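Local structure of MIP07328p (Drosophila melanogaster, 6FKK) at residues H33-V38 against I455-N460; F263-D268 against F289-N294; D314-S319 against W327-R332. The protein probably acts as a repulsive axon guidance cue that signals between cells by binding semaphorin receptors, and is seen here as its extracellular sema and PSI domains. One frame throughout, in Å; residues are numbered along the deposited sequence.

Contact 1 of 3, residues H33-V38 against I455-N460; sequences HNDEFV and ISTSKN. With NAG (2-acetamido-2-deoxy-beta-D-glucopyranose), chain C.
Asp35 carries this contact through both its backbone and its side chain. Ser456 turns its hydroxyl anti to the backbone N (chi1 176°), and OG donates to Asp35 O at 2.7 Å, lying in the plane of that carbonyl and on a lone pair. The carboxylate reaches across to the turn at 457-460. There Thr457 N gives Asp35 OD1 a weak, bent bond of 3.4 Å (133° at the hydrogen), while Asp35 OD2 sits near the hydroxyls of Thr457 and Ser458 without a clear bond to either. The Lys459 chain runs past the same carbonyl, its CE 3.8 Å from Asp35 O. The loop's own shape is set by Asn34, whose OD1 accepts twice, from Glu36 N on a lone pair at 3.2 Å and from Phe37 N, above the amide plane, at 3.1 Å. Asn34 N in turn donates to Phe37 O. On the flank, a glycan sugar lies over one face of the Phe37 ring, with NAG C5 above its centre. The arrangement is an Asx turn in the tight hairpin between strands 29-33 and 37-41, set against the end of strand 452-456, where the first and last blades of a sema beta-propeller meet.

Contact 2 of 3, residues F263-D268 against F289-N294; sequences FPFYFD and FTTSVN. With NAG (2-acetamido-2-deoxy-beta-D-glucopyranose), chain B.
The two backbones run at 97° to each other and come closest at Phe267 and Thr291, whose CA atoms are 4.6 Å apart, with no hydrogen bond between the segments. Thr291 points its methyl, anti to its own carbonyl carbon, into a corner made by two phenylalanines: CG2 lies 3.5 Å from Phe267 CD2 and 3.8 Å from Phe265 CE1. The Phe267 ring brings CE1 to the edge of the Phe265 ring, in its plane. Phe267 CB meets Phe289 CB at 3.5 Å, and Phe267 O lies 3.3 Å from Phe289 CD2. This is the open end of the long hairpin of strands 265-279 and 282-290 in the sema beta-propeller; here the partners splay apart, Phe267 hydrogen-bonding to Cys257 and Thr291 to Gly298 through their backbones. Thr291 OG1 is hydrogen-bonded to Ile296 O, and Asp268 OD1 forms a salt bridge with Arg254. The Tyr266 side chain ends at the glycan: its OH accepts from NAG N2 at 3.2 Å (146° at the hydrogen), with the sugar nitrogen in the ring plane, at its edge. An alanine here would remove that ring and hydroxyl, and would probably leave the sugar less well fixed against the strand.

Contact 3 of 3, residues D314-S319 against W327-R332; sequences DGEFKS and WLPVER
Two hydrogen bonds hold 314-319 to 327-332, with Pro329 and Val330 packed against 316-319. Val330 N donates to Phe317 O at 2.7 Å, almost straight (170° at the hydrogen) and nearly along the C=O axis. Further along, Ser319 keeps its OG in the crowded position between its backbone N and carbonyl carbon (chi1 63°). From there OG donates to Leu328 O at 2.9 Å, approaching from above the carbonyl plane rather than on a lone pair. Ser319 OG also lies 3.2 Å from Trp327 CB, while the indole itself leads away. Around these bonds the apolar parts close up. Val330 places CG2 anti to its carbonyl carbon and against the other backbone, 3.6 Å from Ser319 CA, with Phe317 CB farther off at 4.1 Å. Glu316 crosses the Pro329 ring obliquely: its CB meets Pro329 CB, and its extended chain brings OE1 to 3.4 Å from Pro329 CG.

Beyond this shell, the Phe317 ring stacks edge-to-face with Phe357 of helix 352-360, and Lys318, pointing away from the other segment, forms a salt bridge with Glu365. Backbone hydrogen bonds of Glu316 with Glu365 and of Lys318 with Leu363 hold 314-319 in turn. Both segments belong to the long excursion between strands 298-305 and 377-380, consistent with the extrusion inserted into the propeller in sema domains. With no regular helix or strand in either segment, the pairing rests on backbone carbonyls as acceptors, one taken by an amide and one by a hydroxyl, so a serine hydroxyl probably helps main-chain bonding to hold the loop's shape.

All three contacts lie in the sema domain, but in different settings. Contact 1 is a surface contact between two propeller blades far apart in sequence, and the chain between its segments contains both others. Contacts 2 and 3 are partly buried and follow one another in series: contact 2 lies within a single hairpin, contact 3 in the loops beyond helix 306-312. Their centres are about 26 Å apart, whereas each is on the opposite side of the chain's centre from contact 1. The chemistry follows: polar bonding between a hairpin loop and a strand end in contact 1, aromatic and methyl packing without cross-bonds in contact 2, a mixture in contact 3. Contacts 1 and 2 each touch glycan.

Contact 1 of 3, residues H33-V38 against I455-N460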
loop_
_atom_site.group_PDB
_atom_site.type_symbol
_atom_site.label_atom_id
_atom_site.label_comp_id
_atom_site.label_asym_id
_atom_site.label_seq_id
_atom_site.Cartn_x
_atom_site.Cartn_y
_atom_site.Cartn_z
ATOM N N HIS A 33 9.598 0.197 9.592
ATOM C CA HIS A 33 8.894 -0.067 10.837
ATOM C C HIS A 33 8.988 -1.544 11.189
ATOM O O HIS A 33 9.020 -2.411 10.311
ATOM C CB HIS A 33 7.422 0.357 10.752
ATOM C CG HIS A 33 6.576 -0.559 9.921
ATOM N ND1 HIS A 33 5.988 -1.696 10.431
ATOM C CD2 HIS A 33 6.223 -0.507 8.614
ATOM C CE1 HIS A 33 5.308 -2.304 9.477
ATOM N NE2 HIS A 33 5.433 -1.603 8.365
ATOM N N ASN A 34 9.040 -1.811 12.491
ATOM C CA ASN A 34 8.851 -3.144 13.045
ATOM C C ASN A 34 8.008 -2.994 14.309
ATOM O O ASN A 34 7.483 -1.916 14.601
ATOM C CB ASN A 34 10.195 -3.842 13.298
ATOM C CG ASN A 34 11.182 -2.967 14.046
ATOM O OD1 ASN A 34 11.057 -2.757 15.252
ATOM N ND2 ASN A 34 12.180 -2.462 13.331
ATOM N N ASP A 35 7.880 -4.081 15.070
ATOM C CA ASP A 35 6.988 -4.088 16.226
ATOM C C ASP A 35 7.439 -3.161 17.349
ATOM O O ASP A 35 6.649 -2.910 18.267
ATOM C CB ASP A 35 6.845 -5.510 16.772
ATOM C CG ASP A 35 5.612 -6.219 16.242
ATOM O OD1 ASP A 35 4.832 -5.585 15.501
ATOM O OD2 ASP A 35 5.423 -7.408 16.572
ATOM N N GLU A 36 8.664 -2.644 17.307
ATOM C CA GLU A 36 9.193 -1.857 18.414
ATOM C C GLU A 36 9.655 -0.461 18.028
ATOM O O GLU A 36 9.515 0.458 18.839
ATOM C CB GLU A 36 10.360 -2.602 19.080
ATOM C CG GLU A 36 9.960 -3.939 19.686
ATOM C CD GLU A 36 11.146 -4.716 20.221
ATOM O OE1 GLU A 36 12.294 -4.275 20.006
ATOM O OE2 GLU A 36 10.928 -5.770 20.856
ATOM N N PHE A 37 10.195 -0.268 16.827
ATOM C CA PHE A 37 10.702 1.029 16.406
ATOM C C PHE A 37 10.241 1.334 14.988
ATOM O O PHE A 37 10.046 0.429 14.172
ATOM C CB PHE A 37 12.234 1.084 16.492
ATOM C CG PHE A 37 12.757 0.961 17.892
ATOM C CD1 PHE A 37 12.925 2.085 18.682
ATOM C CD2 PHE A 37 13.061 -0.280 18.427
ATOM C CE1 PHE A 37 13.397 1.976 19.976
ATOM C CE2 PHE A 37 13.533 -0.397 19.720
ATOM C CZ PHE A 37 13.696 0.732 20.497
ATOM N N VAL A 38 10.068 2.623 14.706
ATOM C CA VAL A 38 9.574 3.089 13.417
ATOM C C VAL A 38 10.367 4.324 13.005
ATOM O O VAL A 38 10.715 5.162 13.844
ATOM C CB VAL A 38 8.059 3.387 13.468
ATOM C CG1 VAL A 38 7.759 4.478 14.488
ATOM C CG2 VAL A 38 7.533 3.767 12.092
ATOM N N ILE A 455 0.969 -1.293 12.241
ATOM C CA ILE A 455 0.428 -2.224 13.220
ATOM C C ILE A 455 1.578 -2.852 13.992
ATOM O O ILE A 455 2.499 -3.424 13.394
ATOM C CB ILE A 455 -0.434 -3.306 12.552
ATOM C CG1 ILE A 455 -1.788 -2.728 12.135
ATOM C CG2 ILE A 455 -0.607 -4.496 13.480
ATOM C CD1 ILE A 455 -2.736 -3.764 11.572
ATOM N N SER A 456 1.518 -2.752 15.318
ATOM C CA SER A 456 2.428 -3.452 16.224
ATOM C C SER A 456 1.580 -4.412 17.051
ATOM O O SER A 456 0.898 -3.994 17.993
ATOM C CB SER A 456 3.193 -2.477 17.111
ATOM O OG SER A 456 4.006 -3.177 18.038
ATOM N N THR A 457 1.621 -5.698 16.699
ATOM C CA THR A 457 0.757 -6.668 17.363
ATOM C C THR A 457 1.222 -6.951 18.785
ATOM O O THR A 457 0.397 -7.131 19.688
ATOM C CB THR A 457 0.702 -7.962 16.554
ATOM O OG1 THR A 457 2.034 -8.401 16.258
ATOM C CG2 THR A 457 -0.056 -7.741 15.259
ATOM N N SER A 458 2.539 -6.995 19.004
ATOM C CA SER A 458 3.055 -7.334 20.325
ATOM C C SER A 458 2.702 -6.274 21.359
ATOM O O SER A 458 2.466 -6.605 22.527
ATOM C CB SER A 458 4.569 -7.531 20.262
ATOM O OG SER A 458 5.226 -6.309 19.980
ATOM N N LYS A 459 2.655 -5.005 20.960
ATOM C CA LYS A 459 2.292 -3.922 21.862
ATOM C C LYS A 459 0.817 -3.554 21.781
ATOM O O LYS A 459 0.395 -2.603 22.447
ATOM C CB LYS A 459 3.153 -2.687 21.580
ATOM C CG LYS A 459 4.643 -2.917 21.792
ATOM C CD LYS A 459 5.423 -1.613 21.750
ATOM C CE LYS A 459 6.916 -1.853 21.936
ATOM N NZ LYS A 459 7.229 -2.539 23.223
ATOM N N ASN A 460 0.031 -4.287 20.990
ATOM C CA ASN A 460 -1.401 -4.036 20.823
ATOM C C ASN A 460 -1.657 -2.571 20.470
ATOM O O ASN A 460 -2.475 -1.886 21.089
ATOM C CB ASN A 460 -2.176 -4.450 22.076
ATOM C CG ASN A 460 -3.669 -4.559 21.830
ATOM O OD1 ASN A 460 -4.136 -5.503 21.192
ATOM N ND2 ASN A 460 -4.427 -3.597 22.344
HETATM C C1 NAG C . 16.351 3.003 16.334
HETATM C C2 NAG C . 17.564 2.358 15.678
HETATM C C3 NAG C . 17.573 0.860 15.960
HETATM C C4 NAG C . 17.617 0.633 17.467
HETATM C C5 NAG C . 16.545 1.422 18.228
HETATM C C6 NAG C . 16.850 1.492 19.710
HETATM C C7 NAG C . 17.172 2.292 13.156
HETATM C C8 NAG C . 15.970 1.401 13.329
HETATM N N2 NAG C . 17.825 2.686 14.271
HETATM O O3 NAG C . 18.733 0.296 15.350
HETATM O O4 NAG C . 17.433 -0.751 17.739
HETATM O O5 NAG C . 16.421 2.790 17.778
HETATM O O6 NAG C . 18.250 1.562 19.952
HETATM O O7 NAG C . 17.555 2.638 12.034
#

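Contact 2 of 3, residues F263-D268 against F289-N294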
loop_
_atom_site.group_PDB
_atom_site.type_symbol
_atom_site.label_atom_id
_atom_site.label_comp_id
_atom_site.label_asym_id
_atom_site.label_seq_id
_atom_site.Cartn_x
_atom_site.Cartn_y
_atom_site.Cartn_z
ATOM N N PHE A 263 -24.328 -4.525 -14.886
ATOM C CA PHE A 263 -23.569 -3.290 -15.073
ATOM C C PHE A 263 -22.634 -3.156 -13.880
ATOM O O PHE A 263 -23.024 -2.613 -12.834
ATOM C CB PHE A 263 -24.494 -2.084 -15.197
ATOM C CG PHE A 263 -25.587 -2.262 -16.206
ATOM C CD1 PHE A 263 -25.317 -2.174 -17.560
ATOM C CD2 PHE A 263 -26.887 -2.514 -15.801
ATOM C CE1 PHE A 263 -26.322 -2.336 -18.491
ATOM C CE2 PHE A 263 -27.897 -2.676 -16.728
ATOM C CZ PHE A 263 -27.614 -2.586 -18.074
ATOM N N PRO A 264 -21.400 -3.648 -13.981
ATOM C CA PRO A 264 -20.504 -3.633 -12.821
ATOM C C PRO A 264 -20.143 -2.218 -12.395
ATOM O O PRO A 264 -20.066 -1.296 -13.209
ATOM C CB PRO A 264 -19.267 -4.394 -13.314
ATOM C CG PRO A 264 -19.740 -5.180 -14.497
ATOM C CD PRO A 264 -20.797 -4.334 -15.135
ATOM N N PHE A 265 -19.920 -2.060 -11.092
ATOM C CA PHE A 265 -19.560 -0.780 -10.490
ATOM C C PHE A 265 -18.081 -0.828 -10.122
ATOM O O PHE A 265 -17.693 -1.544 -9.194
ATOM C CB PHE A 265 -20.428 -0.495 -9.267
ATOM C CG PHE A 265 -20.248 0.886 -8.699
ATOM C CD1 PHE A 265 -19.290 1.132 -7.730
ATOM C CD2 PHE A 265 -21.042 1.935 -9.131
ATOM C CE1 PHE A 265 -19.122 2.399 -7.207
ATOM C CE2 PHE A 265 -20.878 3.207 -8.610
ATOM C CZ PHE A 265 -19.916 3.438 -7.646
ATOM N N TYR A 266 -17.264 -0.059 -10.834
ATOM C CA TYR A 266 -15.817 -0.129 -10.685
ATOM C C TYR A 266 -15.300 0.914 -9.702
ATOM O O TYR A 266 -15.815 2.034 -9.628
ATOM C CB TYR A 266 -15.121 0.071 -12.034
ATOM C CG TYR A 266 -15.298 -1.070 -13.007
ATOM C CD1 TYR A 266 -16.409 -1.136 -13.836
ATOM C CD2 TYR A 266 -14.344 -2.072 -13.110
ATOM C CE1 TYR A 266 -16.568 -2.173 -14.735
ATOM C CE2 TYR A 266 -14.493 -3.113 -14.006
ATOM C CZ TYR A 266 -15.607 -3.159 -14.816
ATOM O OH TYR A 266 -15.762 -4.192 -15.710
ATOM N N PHE A 267 -14.276 0.530 -8.948
ATOM C CA PHE A 267 -13.453 1.449 -8.166
ATOM C C PHE A 267 -12.084 1.446 -8.842
ATOM O O PHE A 267 -11.269 0.548 -8.611
ATOM C CB PHE A 267 -13.367 1.019 -6.704
ATOM C CG PHE A 267 -14.702 0.885 -6.022
ATOM C CD1 PHE A 267 -15.441 -0.281 -6.141
ATOM C CD2 PHE A 267 -15.204 1.913 -5.240
ATOM C CE1 PHE A 267 -16.663 -0.414 -5.508
ATOM C CE2 PHE A 267 -16.427 1.786 -4.605
ATOM C CZ PHE A 267 -17.157 0.621 -4.740
ATOM N N ASP A 268 -11.834 2.447 -9.685
ATOM C CA ASP A 268 -10.726 2.397 -10.630
ATOM C C ASP A 268 -9.472 3.128 -10.169
ATOM O O ASP A 268 -8.450 3.048 -10.857
ATOM C CB ASP A 268 -11.165 2.969 -11.982
ATOM C CG ASP A 268 -11.992 1.992 -12.788
ATOM O OD1 ASP A 268 -11.717 0.775 -12.709
ATOM O OD2 ASP A 268 -12.913 2.441 -13.505
ATOM N N PHE A 289 -9.397 1.372 -2.902
ATOM C CA PHE A 289 -9.776 1.987 -4.165
ATOM C C PHE A 289 -10.870 3.021 -3.939
ATOM O O PHE A 289 -11.742 2.839 -3.085
ATOM C CB PHE A 289 -10.274 0.940 -5.169
ATOM C CG PHE A 289 -9.238 -0.065 -5.577
ATOM C CD1 PHE A 289 -8.929 -1.138 -4.757
ATOM C CD2 PHE A 289 -8.595 0.045 -6.800
ATOM C CE1 PHE A 289 -7.984 -2.069 -5.138
ATOM C CE2 PHE A 289 -7.647 -0.885 -7.187
ATOM C CZ PHE A 289 -7.341 -1.942 -6.354
ATOM N N THR A 290 -10.821 4.102 -4.715
ATOM C CA THR A 290 -11.880 5.098 -4.750
ATOM C C THR A 290 -12.403 5.234 -6.174
ATOM O O THR A 290 -11.737 4.852 -7.140
ATOM C CB THR A 290 -11.396 6.467 -4.241
ATOM O OG1 THR A 290 -10.267 6.901 -5.012
ATOM C CG2 THR A 290 -11.011 6.394 -2.769
ATOM N N THR A 291 -13.609 5.781 -6.296
ATOM C CA THR A 291 -14.195 6.001 -7.607
ATOM C C THR A 291 -13.669 7.296 -8.215
ATOM O O THR A 291 -13.094 8.150 -7.535
ATOM C CB THR A 291 -15.720 6.060 -7.532
ATOM O OG1 THR A 291 -16.119 7.217 -6.785
ATOM C CG2 THR A 291 -16.268 4.817 -6.861
ATOM N N SER A 292 -13.881 7.434 -9.520
ATOM C CA SER A 292 -13.488 8.639 -10.225
ATOM C C SER A 292 -14.501 9.753 -9.949
ATOM O O SER A 292 -15.525 9.554 -9.291
ATOM C CB SER A 292 -13.331 8.346 -11.714
ATOM O OG SER A 292 -12.399 7.296 -11.921
ATOM N N VAL A 293 -14.202 10.951 -10.463
ATOM C CA VAL A 293 -14.934 12.149 -10.070
ATOM C C VAL A 293 -16.370 12.160 -10.573
ATOM O O VAL A 293 -17.189 12.938 -10.081
ATOM C CB VAL A 293 -14.173 13.394 -10.566
ATOM C CG1 VAL A 293 -12.794 13.451 -9.934
ATOM C CG2 VAL A 293 -14.057 13.367 -12.081
ATOM N N ASN A 294 -16.705 11.318 -11.550
ATOM C CA ASN A 294 -18.036 11.357 -12.148
ATOM C C ASN A 294 -18.986 10.403 -11.446
ATOM O O ASN A 294 -20.088 10.795 -11.045
ATOM C CB ASN A 294 -17.959 10.987 -13.631
ATOM C CG ASN A 294 -17.072 9.792 -13.864
ATOM O OD1 ASN A 294 -17.539 8.658 -13.845
ATOM N ND2 ASN A 294 -15.765 10.038 -13.996
HETATM C C1 NAG B . -13.928 -7.162 -13.720
HETATM C C2 NAG B . -14.131 -7.416 -15.207
HETATM C C3 NAG B . -15.623 -7.461 -15.545
HETATM C C4 NAG B . -16.385 -8.385 -14.596
HETATM C C5 NAG B . -16.015 -8.099 -13.143
HETATM C C6 NAG B . -16.615 -9.088 -12.170
HETATM C C7 NAG B . -12.348 -6.623 -16.702
HETATM C C8 NAG B . -11.801 -5.451 -17.462
HETATM N N2 NAG B . -13.462 -6.396 -16.000
HETATM O O3 NAG B . -15.744 -7.903 -16.892
HETATM O O4 NAG B . -17.789 -8.161 -14.695
HETATM O O5 NAG B . -14.595 -8.156 -12.975
HETATM O O6 NAG B . -16.175 -10.412 -12.434
HETATM O O7 NAG B . -11.804 -7.722 -16.724
#

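Contact 3 of 3, residues D314-S319 against W327-R332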
loop_
_atom_site.group_PDB
_atom_site.type_symbol
_atom_site.label_atom_id
_atom_site.label_comp_id
_atom_site.label_asym_id
_atom_site.label_seq_id
_atom_site.Cartn_x
_atom_site.Cartn_y
_atom_site.Cartn_z
ATOM N N ASP A 314 0.981 -14.344 -17.681
ATOM C CA ASP A 314 1.085 -15.521 -18.530
ATOM C C ASP A 314 0.013 -15.560 -19.611
ATOM O O ASP A 314 -0.053 -16.534 -20.362
ATOM C CB ASP A 314 1.006 -16.797 -17.684
ATOM C CG ASP A 314 2.099 -16.873 -16.634
ATOM O OD1 ASP A 314 3.225 -16.407 -16.910
ATOM O OD2 ASP A 314 1.829 -17.399 -15.534
ATOM N N GLY A 315 -0.821 -14.524 -19.707
ATOM C CA GLY A 315 -1.907 -14.484 -20.661
ATOM C C GLY A 315 -1.549 -13.738 -21.933
ATOM O O GLY A 315 -0.384 -13.487 -22.244
ATOM N N GLU A 316 -2.589 -13.379 -22.678
ATOM C CA GLU A 316 -2.416 -12.723 -23.960
ATOM C C GLU A 316 -2.035 -11.258 -23.771
ATOM O O GLU A 316 -2.326 -10.635 -22.747
ATOM C CB GLU A 316 -3.694 -12.832 -24.787
ATOM C CG GLU A 316 -4.071 -14.256 -25.153
ATOM C CD GLU A 316 -5.455 -14.349 -25.763
ATOM O OE1 GLU A 316 -6.403 -13.790 -25.171
ATOM O OE2 GLU A 316 -5.593 -14.970 -26.839
ATOM N N PHE A 317 -1.372 -10.712 -24.786
ATOM C CA PHE A 317 -0.944 -9.321 -24.789
ATOM C C PHE A 317 -1.979 -8.472 -25.511
ATOM O O PHE A 317 -2.395 -8.809 -26.624
ATOM C CB PHE A 317 0.416 -9.168 -25.469
ATOM C CG PHE A 317 1.533 -9.871 -24.760
ATOM C CD1 PHE A 317 1.819 -11.199 -25.032
ATOM C CD2 PHE A 317 2.305 -9.202 -23.827
ATOM C CE1 PHE A 317 2.850 -11.847 -24.382
ATOM C CE2 PHE A 317 3.338 -9.842 -23.174
ATOM C CZ PHE A 317 3.611 -11.167 -23.453
ATOM N N LYS A 318 -2.385 -7.375 -24.881
ATOM C CA LYS A 318 -3.282 -6.429 -25.529
ATOM C C LYS A 318 -2.551 -5.759 -26.685
ATOM O O LYS A 318 -1.492 -5.152 -26.489
ATOM C CB LYS A 318 -3.774 -5.393 -24.524
ATOM C CG LYS A 318 -4.996 -4.612 -24.974
ATOM C CD LYS A 318 -5.528 -3.755 -23.838
ATOM C CE LYS A 318 -5.811 -4.598 -22.600
ATOM N NZ LYS A 318 -6.983 -5.504 -22.776
ATOM N N SER A 319 -3.106 -5.879 -27.888
ATOM C CA SER A 319 -2.443 -5.359 -29.074
ATOM C C SER A 319 -2.324 -3.839 -29.004
ATOM O O SER A 319 -3.048 -3.163 -28.266
ATOM C CB SER A 319 -3.203 -5.767 -30.335
ATOM O OG SER A 319 -4.504 -5.207 -30.343
ATOM N N TRP A 327 -9.212 -3.761 -31.883
ATOM C CA TRP A 327 -8.341 -4.913 -32.063
ATOM C C TRP A 327 -8.356 -5.815 -30.836
ATOM O O TRP A 327 -8.451 -5.349 -29.696
ATOM C CB TRP A 327 -6.914 -4.457 -32.365
ATOM C CG TRP A 327 -6.597 -4.421 -33.828
ATOM C CD1 TRP A 327 -6.961 -3.457 -34.724
ATOM C CD2 TRP A 327 -5.849 -5.394 -34.568
ATOM N NE1 TRP A 327 -6.488 -3.771 -35.975
ATOM C CE2 TRP A 327 -5.801 -4.956 -35.907
ATOM C CE3 TRP A 327 -5.216 -6.594 -34.229
ATOM C CZ2 TRP A 327 -5.145 -5.673 -36.905
ATOM C CZ3 TRP A 327 -4.565 -7.306 -35.221
ATOM C CH2 TRP A 327 -4.534 -6.843 -36.543
ATOM N N LEU A 328 -8.261 -7.117 -31.083
ATOM C CA LEU A 328 -8.268 -8.161 -30.068
ATOM C C LEU A 328 -6.850 -8.367 -29.541
ATOM O O LEU A 328 -5.918 -7.717 -30.034
ATOM C CB LEU A 328 -8.844 -9.447 -30.670
ATOM C CG LEU A 328 -10.279 -9.326 -31.188
ATOM C CD1 LEU A 328 -10.737 -10.630 -31.817
ATOM C CD2 LEU A 328 -11.217 -8.905 -30.066
ATOM N N PRO A 329 -6.637 -9.225 -28.539
ATOM C CA PRO A 329 -5.265 -9.502 -28.095
ATOM C C PRO A 329 -4.395 -10.047 -29.220
ATOM O O PRO A 329 -4.879 -10.528 -30.248
ATOM C CB PRO A 329 -5.449 -10.540 -26.977
ATOM C CG PRO A 329 -6.874 -11.006 -27.085
ATOM C CD PRO A 329 -7.620 -9.833 -27.624
ATOM N N VAL A 330 -3.080 -9.962 -29.003
ATOM C CA VAL A 330 -2.118 -10.361 -30.023
ATOM C C VAL A 330 -2.237 -11.853 -30.305
ATOM O O VAL A 330 -2.478 -12.662 -29.398
ATOM C CB VAL A 330 -0.695 -9.980 -29.576
ATOM C CG1 VAL A 330 0.341 -10.461 -30.580
ATOM C CG2 VAL A 330 -0.589 -8.478 -29.393
ATOM N N GLU A 331 -2.082 -12.217 -31.578
ATOM C CA GLU A 331 -2.139 -13.615 -31.985
ATOM C C GLU A 331 -1.094 -14.437 -31.240
ATOM O O GLU A 331 0.018 -13.969 -30.978
ATOM C CB GLU A 331 -1.923 -13.724 -33.496
ATOM C CG GLU A 331 -2.179 -15.103 -34.080
ATOM C CD GLU A 331 -2.047 -15.123 -35.590
ATOM O OE1 GLU A 331 -1.652 -14.087 -36.169
ATOM O OE2 GLU A 331 -2.342 -16.172 -36.201
ATOM N N ARG A 332 -1.461 -15.674 -30.896
ATOM C CA ARG A 332 -0.584 -16.516 -30.087
ATOM C C ARG A 332 0.718 -16.836 -30.810
ATOM O O ARG A 332 1.736 -17.109 -30.164
ATOM C CB ARG A 332 -1.318 -17.801 -29.695
ATOM C CG ARG A 332 -0.562 -18.694 -28.723
ATOM C CD ARG A 332 -1.507 -19.604 -27.946
ATOM N NE ARG A 332 -2.279 -20.487 -28.816
ATOM C CZ ARG A 332 -1.944 -21.743 -29.093
ATOM N NH1 ARG A 332 -0.845 -22.270 -28.569
ATOM N NH2 ARG A 332 -2.708 -22.475 -29.895
#